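Local coordinates for 3-oxoacyl-(acyl-carrier protein) synthase II (Thermus thermophilus, PDB 1J3N) that probably catalyses the condensation of an acyl group with malonyl-ACP to give 3-oxoacyl-ACP during fatty acid elongation, working as a homodimer, at residues E20-A25 with S330-M335; V352-L355 with V359-P362; T13-G18 with K24-G29. All blocks are in the same frame, centred on the assembly; numbering follows the deposited sequence.

Contact 1. Residues E20-A25 with S330-M335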
ATOM      1  N   GLU A  20      -6.051 -25.322   9.961  1.00 28.92           N
ATOM      2  CA  GLU A  20      -6.542 -26.693   9.827  1.00 30.15           C
ATOM      3  C   GLU A  20      -8.045 -26.740   9.539  1.00 27.74           C
ATOM      4  O   GLU A  20      -8.485 -27.475   8.653  1.00 28.13           O
ATOM      5  CB  GLU A  20      -6.210 -27.509  11.082  1.00 33.31           C
ATOM      6  CG  GLU A  20      -6.589 -28.992  11.000  1.00 39.66           C
ATOM      7  CD  GLU A  20      -6.037 -29.696   9.759  1.00 44.03           C
ATOM      8  OE1 GLU A  20      -4.825 -29.573   9.481  1.00 47.77           O
ATOM      9  OE2 GLU A  20      -6.816 -30.385   9.063  1.00 45.31           O
ATOM     10  N   ALA A  21      -8.833 -25.960  10.275  1.00 25.37           N
ATOM     11  CA  ALA A  21     -10.279 -25.930  10.055  1.00 24.71           C
ATOM     12  C   ALA A  21     -10.577 -25.522   8.614  1.00 23.91           C
ATOM     13  O   ALA A  21     -11.486 -26.061   7.976  1.00 25.77           O
ATOM     14  CB  ALA A  21     -10.949 -24.945  11.022  1.00 22.06           C
ATOM     15  N   PHE A  22      -9.806 -24.567   8.108  1.00 25.71           N
ATOM     16  CA  PHE A  22      -9.970 -24.073   6.744  1.00 25.01           C
ATOM     17  C   PHE A  22      -9.728 -25.194   5.739  1.00 24.17           C
ATOM     18  O   PHE A  22     -10.498 -25.364   4.795  1.00 24.15           O
ATOM     19  CB  PHE A  22      -8.998 -22.902   6.500  1.00 25.10           C
ATOM     20  CG  PHE A  22      -9.019 -22.352   5.087  1.00 22.52           C
ATOM     21  CD1 PHE A  22     -10.218 -22.155   4.408  1.00 24.14           C
ATOM     22  CD2 PHE A  22      -7.835 -21.992   4.461  1.00 22.53           C
ATOM     23  CE1 PHE A  22     -10.236 -21.605   3.117  1.00 20.65           C
ATOM     24  CE2 PHE A  22      -7.836 -21.444   3.181  1.00 23.35           C
ATOM     25  CZ  PHE A  22      -9.052 -21.250   2.505  1.00 22.85           C
ATOM     26  N   HIS A  23      -8.670 -25.968   5.955  1.00 25.49           N
ATOM     27  CA  HIS A  23      -8.323 -27.064   5.054  1.00 27.33           C
ATOM     28  C   HIS A  23      -9.378 -28.173   5.027  1.00 27.98           C
ATOM     29  O   HIS A  23      -9.787 -28.629   3.958  1.00 25.67           O
ATOM     30  CB  HIS A  23      -6.955 -27.650   5.428  1.00 28.80           C
ATOM     31  CG  HIS A  23      -6.424 -28.609   4.411  1.00 28.88           C
ATOM     32  ND1 HIS A  23      -6.501 -29.977   4.566  1.00 29.71           N
ATOM     33  CD2 HIS A  23      -5.890 -28.399   3.185  1.00 29.69           C
ATOM     34  CE1 HIS A  23      -6.041 -30.568   3.477  1.00 28.06           C
ATOM     35  NE2 HIS A  23      -5.665 -29.632   2.624  1.00 28.21           N
ATOM     36  N   LYS A  24      -9.817 -28.605   6.205  1.00 29.12           N
ATOM     37  CA  LYS A  24     -10.837 -29.637   6.286  1.00 30.78           C
ATOM     38  C   LYS A  24     -12.121 -29.173   5.596  1.00 29.56           C
ATOM     39  O   LYS A  24     -12.753 -29.935   4.866  1.00 31.27           O
ATOM     40  CB  LYS A  24     -11.138 -29.977   7.750  1.00 31.62           C
ATOM     41  CG  LYS A  24     -10.105 -30.871   8.414  1.00 35.86           C
ATOM     42  CD  LYS A  24     -10.631 -31.407   9.745  1.00 39.77           C
ATOM     43  CE  LYS A  24      -9.692 -32.440  10.347  1.00 41.29           C
ATOM     44  NZ  LYS A  24     -10.282 -33.076  11.561  1.00 45.35           N
ATOM     45  N   ALA A  25     -12.496 -27.918   5.832  1.00 30.02           N
ATOM     46  CA  ALA A  25     -13.704 -27.340   5.246  1.00 29.08           C
ATOM     47  C   ALA A  25     -13.645 -27.287   3.716  1.00 29.60           C
ATOM     48  O   ALA A  25     -14.669 -27.437   3.035  1.00 28.21           O
ATOM     49  CB  ALA A  25     -13.936 -25.941   5.813  1.00 29.46           C
ATOM     50  N   SER A 330      -8.711 -24.630  -9.617  1.00 29.71           N
ATOM     51  CA  SER A 330      -9.864 -24.568  -8.725  1.00 30.16           C
ATOM     52  C   SER A 330      -9.955 -23.187  -8.091  1.00 29.13           C
ATOM     53  O   SER A 330      -8.944 -22.508  -7.891  1.00 26.15           O
ATOM     54  CB  SER A 330      -9.798 -25.664  -7.645  1.00 29.22           C
ATOM     55  OG  SER A 330      -8.984 -25.300  -6.547  1.00 29.51           O
ATOM     56  N   SER A 331     -11.178 -22.761  -7.805  1.00 29.10           N
ATOM     57  CA  SER A 331     -11.392 -21.460  -7.201  1.00 27.33           C
ATOM     58  C   SER A 331     -11.886 -21.587  -5.776  1.00 26.65           C
ATOM     59  O   SER A 331     -12.967 -22.127  -5.526  1.00 24.31           O
ATOM     60  CB  SER A 331     -12.399 -20.647  -8.013  1.00 26.85           C
ATOM     61  OG  SER A 331     -12.691 -19.422  -7.361  1.00 29.38           O
ATOM     62  N   THR A 332     -11.084 -21.076  -4.848  1.00 25.68           N
ATOM     63  CA  THR A 332     -11.424 -21.093  -3.434  1.00 24.95           C
ATOM     64  C   THR A 332     -12.689 -20.247  -3.249  1.00 25.98           C
ATOM     65  O   THR A 332     -13.550 -20.557  -2.418  1.00 26.93           O
ATOM     66  CB  THR A 332     -10.282 -20.472  -2.594  1.00 23.65           C
ATOM     67  OG1 THR A 332      -9.065 -21.189  -2.839  1.00 22.46           O
ATOM     68  CG2 THR A 332     -10.614 -20.522  -1.098  1.00 20.89           C
ATOM     69  N   LYS A 333     -12.799 -19.191  -4.053  1.00 24.97           N
ATOM     70  CA  LYS A 333     -13.931 -18.272  -3.975  1.00 24.07           C
ATOM     71  C   LYS A 333     -15.290 -18.940  -4.129  1.00 24.69           C
ATOM     72  O   LYS A 333     -16.320 -18.351  -3.797  1.00 22.53           O
ATOM     73  CB  LYS A 333     -13.775 -17.162  -5.014  1.00 24.57           C
ATOM     74  CG  LYS A 333     -12.558 -16.272  -4.780  1.00 21.52           C
ATOM     75  CD  LYS A 333     -12.627 -14.995  -5.621  1.00 22.09           C
ATOM     76  CE  LYS A 333     -11.479 -14.036  -5.286  1.00 24.90           C
ATOM     77  NZ  LYS A 333     -10.137 -14.585  -5.634  1.00 21.96           N
ATOM     78  N   SER A 334     -15.296 -20.170  -4.635  1.00 24.95           N
ATOM     79  CA  SER A 334     -16.542 -20.905  -4.790  1.00 24.86           C
ATOM     80  C   SER A 334     -17.081 -21.201  -3.392  1.00 23.87           C
ATOM     81  O   SER A 334     -18.297 -21.249  -3.179  1.00 24.31           O
ATOM     82  CB  SER A 334     -16.292 -22.217  -5.535  1.00 24.64           C
ATOM     83  OG  SER A 334     -15.346 -23.013  -4.848  1.00 25.16           O
ATOM     84  N   MET A 335     -16.165 -21.377  -2.439  1.00 21.00           N
ATOM     85  CA  MET A 335     -16.534 -21.686  -1.061  1.00 19.97           C
ATOM     86  C   MET A 335     -16.585 -20.516  -0.080  1.00 21.31           C
ATOM     87  O   MET A 335     -17.519 -20.421   0.723  1.00 23.96           O
ATOM     88  CB  MET A 335     -15.592 -22.748  -0.502  1.00 19.08           C
ATOM     89  CG  MET A 335     -15.729 -24.109  -1.161  1.00 19.54           C
ATOM     90  SD  MET A 335     -14.439 -25.245  -0.621  1.00 25.55           S
ATOM     91  CE  MET A 335     -13.149 -24.842  -1.780  1.00 20.02           C
TER
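The Phe22 ring meets Thr332 at its edge. Methyl CG2 of Thr332 lies near the ring plane, 4.0 Å from CZ at the far end of the ring. The two faces are covered by other residues: CG2 of Thr13 lies over one, and the amide NE2 of Gln26, one turn further along the same helix, lies over the other. Phe22 has CG anti to its backbone N (chi1 177°), which carries the ring off the helix so that its far end approaches segment 330-335. In Thr332, chi1 of -57° places CG2 anti to the backbone N and directs it at the phenyl edge. The two side chains cross at about a right angle. OG1 is turned to another partner, ND2 of Asn299.

The contact joins helix 19-28, in the N-terminal half of this thiolase-like condensing-enzyme fold, to the turn after strand 328-330 in the C-terminal half. Helix 343-357 flanks it, with Val346 and Gln353 against Phe22 and Glu347 against Thr332.

A second, looser approach lies beside the ring contact. SD of Met335 comes 4.3 Å from the carbonyl O of Ala25. The turn bearing Thr332 and Met335 is held from within. The carbonyl O of Ser331 accepts from Ser334 OG at 2.6 Å, nearly end-on (C=O...OG angle 173°), and from Ser334 N at 3.2 Å. Met335 N donates to Thr332 O at 2.7 Å. Beside Thr332, Lys333 NZ forms a salt bridge with Glu347 and a hydrogen bond to the carbonyl of His301.

Contact 2. Residues V352-L355 with V359-P362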
ATOM      1  N   VAL A 352      -0.839 -23.288  -0.662  1.00 23.55           N
ATOM      2  CA  VAL A 352       0.271 -23.904   0.053  1.00 26.52           C
ATOM      3  C   VAL A 352      -0.193 -25.221   0.679  1.00 26.20           C
ATOM      4  O   VAL A 352       0.566 -26.185   0.724  1.00 27.35           O
ATOM      5  CB  VAL A 352       0.811 -22.965   1.169  1.00 25.75           C
ATOM      6  CG1 VAL A 352       1.720 -23.728   2.114  1.00 25.66           C
ATOM      7  CG2 VAL A 352       1.568 -21.818   0.540  1.00 26.39           C
ATOM      8  N   GLN A 353      -1.445 -25.253   1.145  1.00 27.64           N
ATOM      9  CA  GLN A 353      -2.016 -26.451   1.770  1.00 25.75           C
ATOM     10  C   GLN A 353      -2.188 -27.590   0.762  1.00 26.29           C
ATOM     11  O   GLN A 353      -2.032 -28.759   1.112  1.00 25.69           O
ATOM     12  CB  GLN A 353      -3.373 -26.139   2.415  1.00 24.31           C
ATOM     13  CG  GLN A 353      -3.308 -25.169   3.594  1.00 23.83           C
ATOM     14  CD  GLN A 353      -4.662 -24.942   4.251  1.00 22.18           C
ATOM     15  OE1 GLN A 353      -5.662 -24.697   3.574  1.00 20.06           O
ATOM     16  NE2 GLN A 353      -4.692 -24.998   5.583  1.00 23.37           N
ATOM     17  N   ALA A 354      -2.517 -27.251  -0.481  1.00 26.03           N
ATOM     18  CA  ALA A 354      -2.690 -28.263  -1.518  1.00 27.43           C
ATOM     19  C   ALA A 354      -1.352 -28.935  -1.848  1.00 27.12           C
ATOM     20  O   ALA A 354      -1.314 -30.128  -2.132  1.00 25.79           O
ATOM     21  CB  ALA A 354      -3.282 -27.643  -2.773  1.00 23.15           C
ATOM     22  N   LEU A 355      -0.264 -28.166  -1.824  1.00 28.07           N
ATOM     23  CA  LEU A 355       1.064 -28.712  -2.112  1.00 27.83           C
ATOM     24  C   LEU A 355       1.541 -29.600  -0.972  1.00 28.53           C
ATOM     25  O   LEU A 355       2.012 -30.719  -1.183  1.00 29.87           O
ATOM     26  CB  LEU A 355       2.082 -27.584  -2.308  1.00 28.19           C
ATOM     27  CG  LEU A 355       2.016 -26.712  -3.562  1.00 28.11           C
ATOM     28  CD1 LEU A 355       3.009 -25.570  -3.431  1.00 27.62           C
ATOM     29  CD2 LEU A 355       2.328 -27.544  -4.788  1.00 28.66           C
ATOM     30  N   VAL A 359      -3.391 -32.777  -1.882  1.00 29.30           N
ATOM     31  CA  VAL A 359      -4.796 -32.863  -2.267  1.00 28.73           C
ATOM     32  C   VAL A 359      -5.165 -31.492  -2.819  1.00 29.46           C
ATOM     33  O   VAL A 359      -4.791 -30.461  -2.250  1.00 28.63           O
ATOM     34  CB  VAL A 359      -5.729 -33.184  -1.070  1.00 29.03           C
ATOM     35  CG1 VAL A 359      -7.179 -33.208  -1.546  1.00 29.20           C
ATOM     36  CG2 VAL A 359      -5.366 -34.532  -0.448  1.00 29.54           C
ATOM     37  N   ILE A 360      -5.884 -31.485  -3.937  1.00 26.90           N
ATOM     38  CA  ILE A 360      -6.290 -30.243  -4.575  1.00 26.77           C
ATOM     39  C   ILE A 360      -7.708 -29.879  -4.174  1.00 26.91           C
ATOM     40  O   ILE A 360      -8.630 -30.689  -4.313  1.00 25.44           O
ATOM     41  CB  ILE A 360      -6.233 -30.363  -6.111  1.00 27.34           C
ATOM     42  CG1 ILE A 360      -4.891 -30.970  -6.542  1.00 27.22           C
ATOM     43  CG2 ILE A 360      -6.418 -28.999  -6.743  1.00 27.97           C
ATOM     44  CD1 ILE A 360      -3.675 -30.189  -6.094  1.00 29.53           C
ATOM     45  N   PRO A 361      -7.903 -28.648  -3.673  1.00 27.28           N
ATOM     46  CA  PRO A 361      -9.233 -28.196  -3.255  1.00 29.48           C
ATOM     47  C   PRO A 361     -10.143 -28.063  -4.472  1.00 28.32           C
ATOM     48  O   PRO A 361      -9.682 -27.720  -5.558  1.00 28.32           O
ATOM     49  CB  PRO A 361      -8.940 -26.865  -2.567  1.00 27.00           C
ATOM     50  CG  PRO A 361      -7.744 -26.365  -3.302  1.00 27.45           C
ATOM     51  CD  PRO A 361      -6.892 -27.606  -3.425  1.00 27.57           C
ATOM     52  N   PRO A 362     -11.448 -28.329  -4.300  1.00 29.97           N
ATOM     53  CA  PRO A 362     -12.438 -28.256  -5.382  1.00 30.44           C
ATOM     54  C   PRO A 362     -13.049 -26.887  -5.651  1.00 30.77           C
ATOM     55  O   PRO A 362     -12.933 -25.956  -4.850  1.00 29.53           O
ATOM     56  CB  PRO A 362     -13.507 -29.218  -4.908  1.00 29.60           C
ATOM     57  CG  PRO A 362     -13.576 -28.842  -3.445  1.00 30.43           C
ATOM     58  CD  PRO A 362     -12.095 -28.777  -3.050  1.00 29.61           C
TER
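Ala354 fits closely against the backbone of Val359. The carbonyl O of Val359 lies 3.1 Å from CA of Ala354, a CA-H...O contact bent to 131° at the hydrogen. The same oxygen is 3.2 Å from CB of Ala354, so it sits beside both carbons. In the other direction Val359 N reaches Ala354 O at 3.4 Å. This is a weak hydrogen bond, with an N-H...O angle of 130°. The small side chain of Ala354 is consistent with so close an approach.

Two further side chains close on that methyl. CD of Pro361, on the proline ring, lies 3.7 Å from Ala354 CB. CD1 of Ile360 is 4.2 Å from the same carbon. The CB of Ile360 starts out away from the helix, but chi2 of -58° folds CD1 back, and the end of the chain approaches the alanine. Two apolar groups and the Val359 carbonyl oxygen thus meet the methyl, and the contact is buried.

Further out, Tyr297 of strand 297-299 touches both Ile360 and Pro361. The carbonyl O of Pro361 is hydrogen-bonded by Ser330 OG, at the end of strand 328-330. Gln353, next to Ala354, is held by both ends of its amide: OE1 accepts from Gln26 NE2 and NE2 donates to Gln19 O.

The arrangement is a tight helix-to-strand return. Helix 343-357 ends, the chain reverses, and short strand 359-360 pairs antiparallel with 382-383 through Ile360 and Arg382, while helix 19-28 packs alongside through Leu27 against Val359 and Gln26 against Pro361.

Contact 3. Residues T13-G18 with K24-G29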
ATOM      1  N   THR A  13     -11.245 -17.459   8.118  1.00 24.25           N
ATOM      2  CA  THR A  13     -12.164 -17.482   6.982  1.00 23.65           C
ATOM      3  C   THR A  13     -13.623 -17.790   7.270  1.00 24.56           C
ATOM      4  O   THR A  13     -13.979 -18.227   8.365  1.00 26.09           O
ATOM      5  CB  THR A  13     -11.688 -18.511   5.926  1.00 23.86           C
ATOM      6  OG1 THR A  13     -12.142 -19.823   6.293  1.00 22.15           O
ATOM      7  CG2 THR A  13     -10.175 -18.521   5.852  1.00 20.20           C
ATOM      8  N   PRO A  14     -14.495 -17.559   6.268  1.00 23.96           N
ATOM      9  CA  PRO A  14     -15.939 -17.799   6.340  1.00 25.04           C
ATOM     10  C   PRO A  14     -16.326 -19.273   6.516  1.00 24.81           C
ATOM     11  O   PRO A  14     -17.486 -19.580   6.776  1.00 24.70           O
ATOM     12  CB  PRO A  14     -16.448 -17.233   5.015  1.00 24.65           C
ATOM     13  CG  PRO A  14     -15.534 -16.088   4.782  1.00 24.09           C
ATOM     14  CD  PRO A  14     -14.179 -16.710   5.105  1.00 24.34           C
ATOM     15  N   ILE A  15     -15.366 -20.183   6.370  1.00 24.80           N
ATOM     16  CA  ILE A  15     -15.667 -21.606   6.536  1.00 23.59           C
ATOM     17  C   ILE A  15     -14.770 -22.264   7.570  1.00 24.67           C
ATOM     18  O   ILE A  15     -14.716 -23.487   7.662  1.00 24.73           O
ATOM     19  CB  ILE A  15     -15.536 -22.385   5.214  1.00 21.52           C
ATOM     20  CG1 ILE A  15     -14.081 -22.393   4.741  1.00 22.37           C
ATOM     21  CG2 ILE A  15     -16.432 -21.762   4.158  1.00 18.79           C
ATOM     22  CD1 ILE A  15     -13.897 -23.094   3.385  1.00 22.11           C
ATOM     23  N   GLY A  16     -14.059 -21.451   8.344  1.00 25.58           N
ATOM     24  CA  GLY A  16     -13.199 -22.008   9.368  1.00 25.88           C
ATOM     25  C   GLY A  16     -12.214 -21.048   9.997  1.00 25.04           C
ATOM     26  O   GLY A  16     -11.570 -20.263   9.300  1.00 27.26           O
ATOM     27  N   VAL A  17     -12.107 -21.101  11.323  1.00 25.20           N
ATOM     28  CA  VAL A  17     -11.161 -20.265  12.054  1.00 24.30           C
ATOM     29  C   VAL A  17      -9.946 -21.159  12.285  1.00 25.65           C
ATOM     30  O   VAL A  17     -10.036 -22.199  12.947  1.00 24.38           O
ATOM     31  CB  VAL A  17     -11.720 -19.809  13.430  1.00 25.32           C
ATOM     32  CG1 VAL A  17     -10.646 -19.052  14.208  1.00 22.68           C
ATOM     33  CG2 VAL A  17     -12.939 -18.924  13.240  1.00 24.86           C
ATOM     34  N   GLY A  18      -8.810 -20.762  11.721  1.00 24.42           N
ATOM     35  CA  GLY A  18      -7.611 -21.552  11.872  1.00 23.62           C
ATOM     36  C   GLY A  18      -7.305 -22.281  10.577  1.00 26.42           C
ATOM     37  O   GLY A  18      -8.208 -22.710   9.850  1.00 24.42           O
ATOM     38  N   LYS A  24      -9.817 -28.605   6.205  1.00 29.12           N
ATOM     39  CA  LYS A  24     -10.837 -29.637   6.286  1.00 30.78           C
ATOM     40  C   LYS A  24     -12.121 -29.173   5.596  1.00 29.56           C
ATOM     41  O   LYS A  24     -12.753 -29.935   4.866  1.00 31.27           O
ATOM     42  CB  LYS A  24     -11.138 -29.977   7.750  1.00 31.62           C
ATOM     43  CG  LYS A  24     -10.105 -30.871   8.414  1.00 35.86           C
ATOM     44  CD  LYS A  24     -10.631 -31.407   9.745  1.00 39.77           C
ATOM     45  CE  LYS A  24      -9.692 -32.440  10.347  1.00 41.29           C
ATOM     46  NZ  LYS A  24     -10.282 -33.076  11.561  1.00 45.35           N
ATOM     47  N   ALA A  25     -12.496 -27.918   5.832  1.00 30.02           N
ATOM     48  CA  ALA A  25     -13.704 -27.340   5.246  1.00 29.08           C
ATOM     49  C   ALA A  25     -13.645 -27.287   3.716  1.00 29.60           C
ATOM     50  O   ALA A  25     -14.669 -27.437   3.035  1.00 28.21           O
ATOM     51  CB  ALA A  25     -13.936 -25.941   5.813  1.00 29.46           C
ATOM     52  N   GLN A  26     -12.449 -27.062   3.181  1.00 28.78           N
ATOM     53  CA  GLN A  26     -12.248 -27.009   1.733  1.00 28.91           C
ATOM     54  C   GLN A  26     -12.508 -28.389   1.141  1.00 28.93           C
ATOM     55  O   GLN A  26     -13.223 -28.529   0.140  1.00 28.38           O
ATOM     56  CB  GLN A  26     -10.808 -26.606   1.402  1.00 27.18           C
ATOM     57  CG  GLN A  26     -10.422 -25.195   1.789  1.00 27.45           C
ATOM     58  CD  GLN A  26      -8.946 -24.914   1.534  1.00 27.57           C
ATOM     59  OE1 GLN A  26      -8.477 -24.965   0.395  1.00 26.51           O
ATOM     60  NE2 GLN A  26      -8.210 -24.624   2.599  1.00 25.98           N
ATOM     61  N   LEU A  27     -11.913 -29.400   1.769  1.00 29.40           N
ATOM     62  CA  LEU A  27     -12.042 -30.786   1.328  1.00 29.66           C
ATOM     63  C   LEU A  27     -13.471 -31.277   1.398  1.00 30.26           C
ATOM     64  O   LEU A  27     -13.839 -32.242   0.728  1.00 32.08           O
ATOM     65  CB  LEU A  27     -11.157 -31.685   2.182  1.00 30.23           C
ATOM     66  CG  LEU A  27      -9.675 -31.321   2.126  1.00 31.08           C
ATOM     67  CD1 LEU A  27      -8.885 -32.214   3.065  1.00 30.92           C
ATOM     68  CD2 LEU A  27      -9.185 -31.461   0.697  1.00 31.94           C
ATOM     69  N   ALA A  28     -14.271 -30.614   2.222  1.00 30.42           N
ATOM     70  CA  ALA A  28     -15.668 -30.972   2.385  1.00 30.29           C
ATOM     71  C   ALA A  28     -16.520 -30.202   1.391  1.00 29.61           C
ATOM     72  O   ALA A  28     -17.688 -30.535   1.184  1.00 28.59           O
ATOM     73  CB  ALA A  28     -16.120 -30.669   3.804  1.00 31.63           C
ATOM     74  N   GLY A  29     -15.933 -29.174   0.780  1.00 29.06           N
ATOM     75  CA  GLY A  29     -16.662 -28.364  -0.184  1.00 26.43           C
ATOM     76  C   GLY A  29     -17.668 -27.458   0.500  1.00 28.74           C
ATOM     77  O   GLY A  29     -18.678 -27.068  -0.092  1.00 27.80           O
TER
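A chi1 of 66° puts CG1 of Ile15 between the backbone N and the carbonyl carbon, and a chi2 of -177° extends the chain to CD1, which sets the flank of Ile15 on the methyl of Ala25. As a result CG1 and CD1 both lie 3.7 Å from Ala25 CB, and Ile15 CB is hardly further away. The contact is made by the flank of the isoleucine and not by its end alone. The carbonyl O of Ile15 also comes close, 3.2 Å from Ala25 CB. The alanine methyl is therefore pressed by both the backbone and the side chain of one residue. Past it, CD1 of Ile15 approaches Gln26 CG at 4.4 Å. The polar end of Gln26 points elsewhere, to Gln353.

The position of Ile15 is fixed by the turn around it. Residues Thr13 to Gly16 form a type I turn, in which Gly16 N bonds to Thr13 O. Thr13 OG1 accepts from Ile15 N at 3.2 Å, which is an ST turn. It also donates to Gly16 O at 3.1 Å, in the carbonyl plane and on a lone pair. Thr13 N reaches the same oxygen, so Gly16 O is gripped twice. The backbone angles of Gly16 (phi 167°) call for glycine.

Ile336 of helix 333-336 touches Pro14 and Ile15. At the helix ends, Gly18 takes the N-cap position and Gly29 closes a Schellman motif. The whole is a beta hairpin with a two-residue loop, Pro14-Ile15, closed by the pair Thr13 and Gly16. It joins strand 4-13 to 16-17 and is followed directly by helix 19-28, which packs back against the hairpin turn through Ala25. It belongs to the N-terminal half of the thiolase-like fold.

How the contacts relate
From the N terminus, contact 3 comes first. It closes a short loop between the hairpin turn at 13-18 and the later part of helix 19-28. Contact 1 opens within that loop, and the two share Lys24 and Ala25. It then runs some 300 residues on to 330-335, so the loops cross, and the N-terminal half is tied to the C-terminal half. Contact 2 follows in series, a tight return from helix 343-357 into strand 359-360. Further packing joins them through space: Met335 lies against Gly29, and His23 against Gln353. Helix 19-28 thus lies amid the hairpin, helix 333-336 and helix 343-357, with the three contact centres about 5 to 12 Å apart.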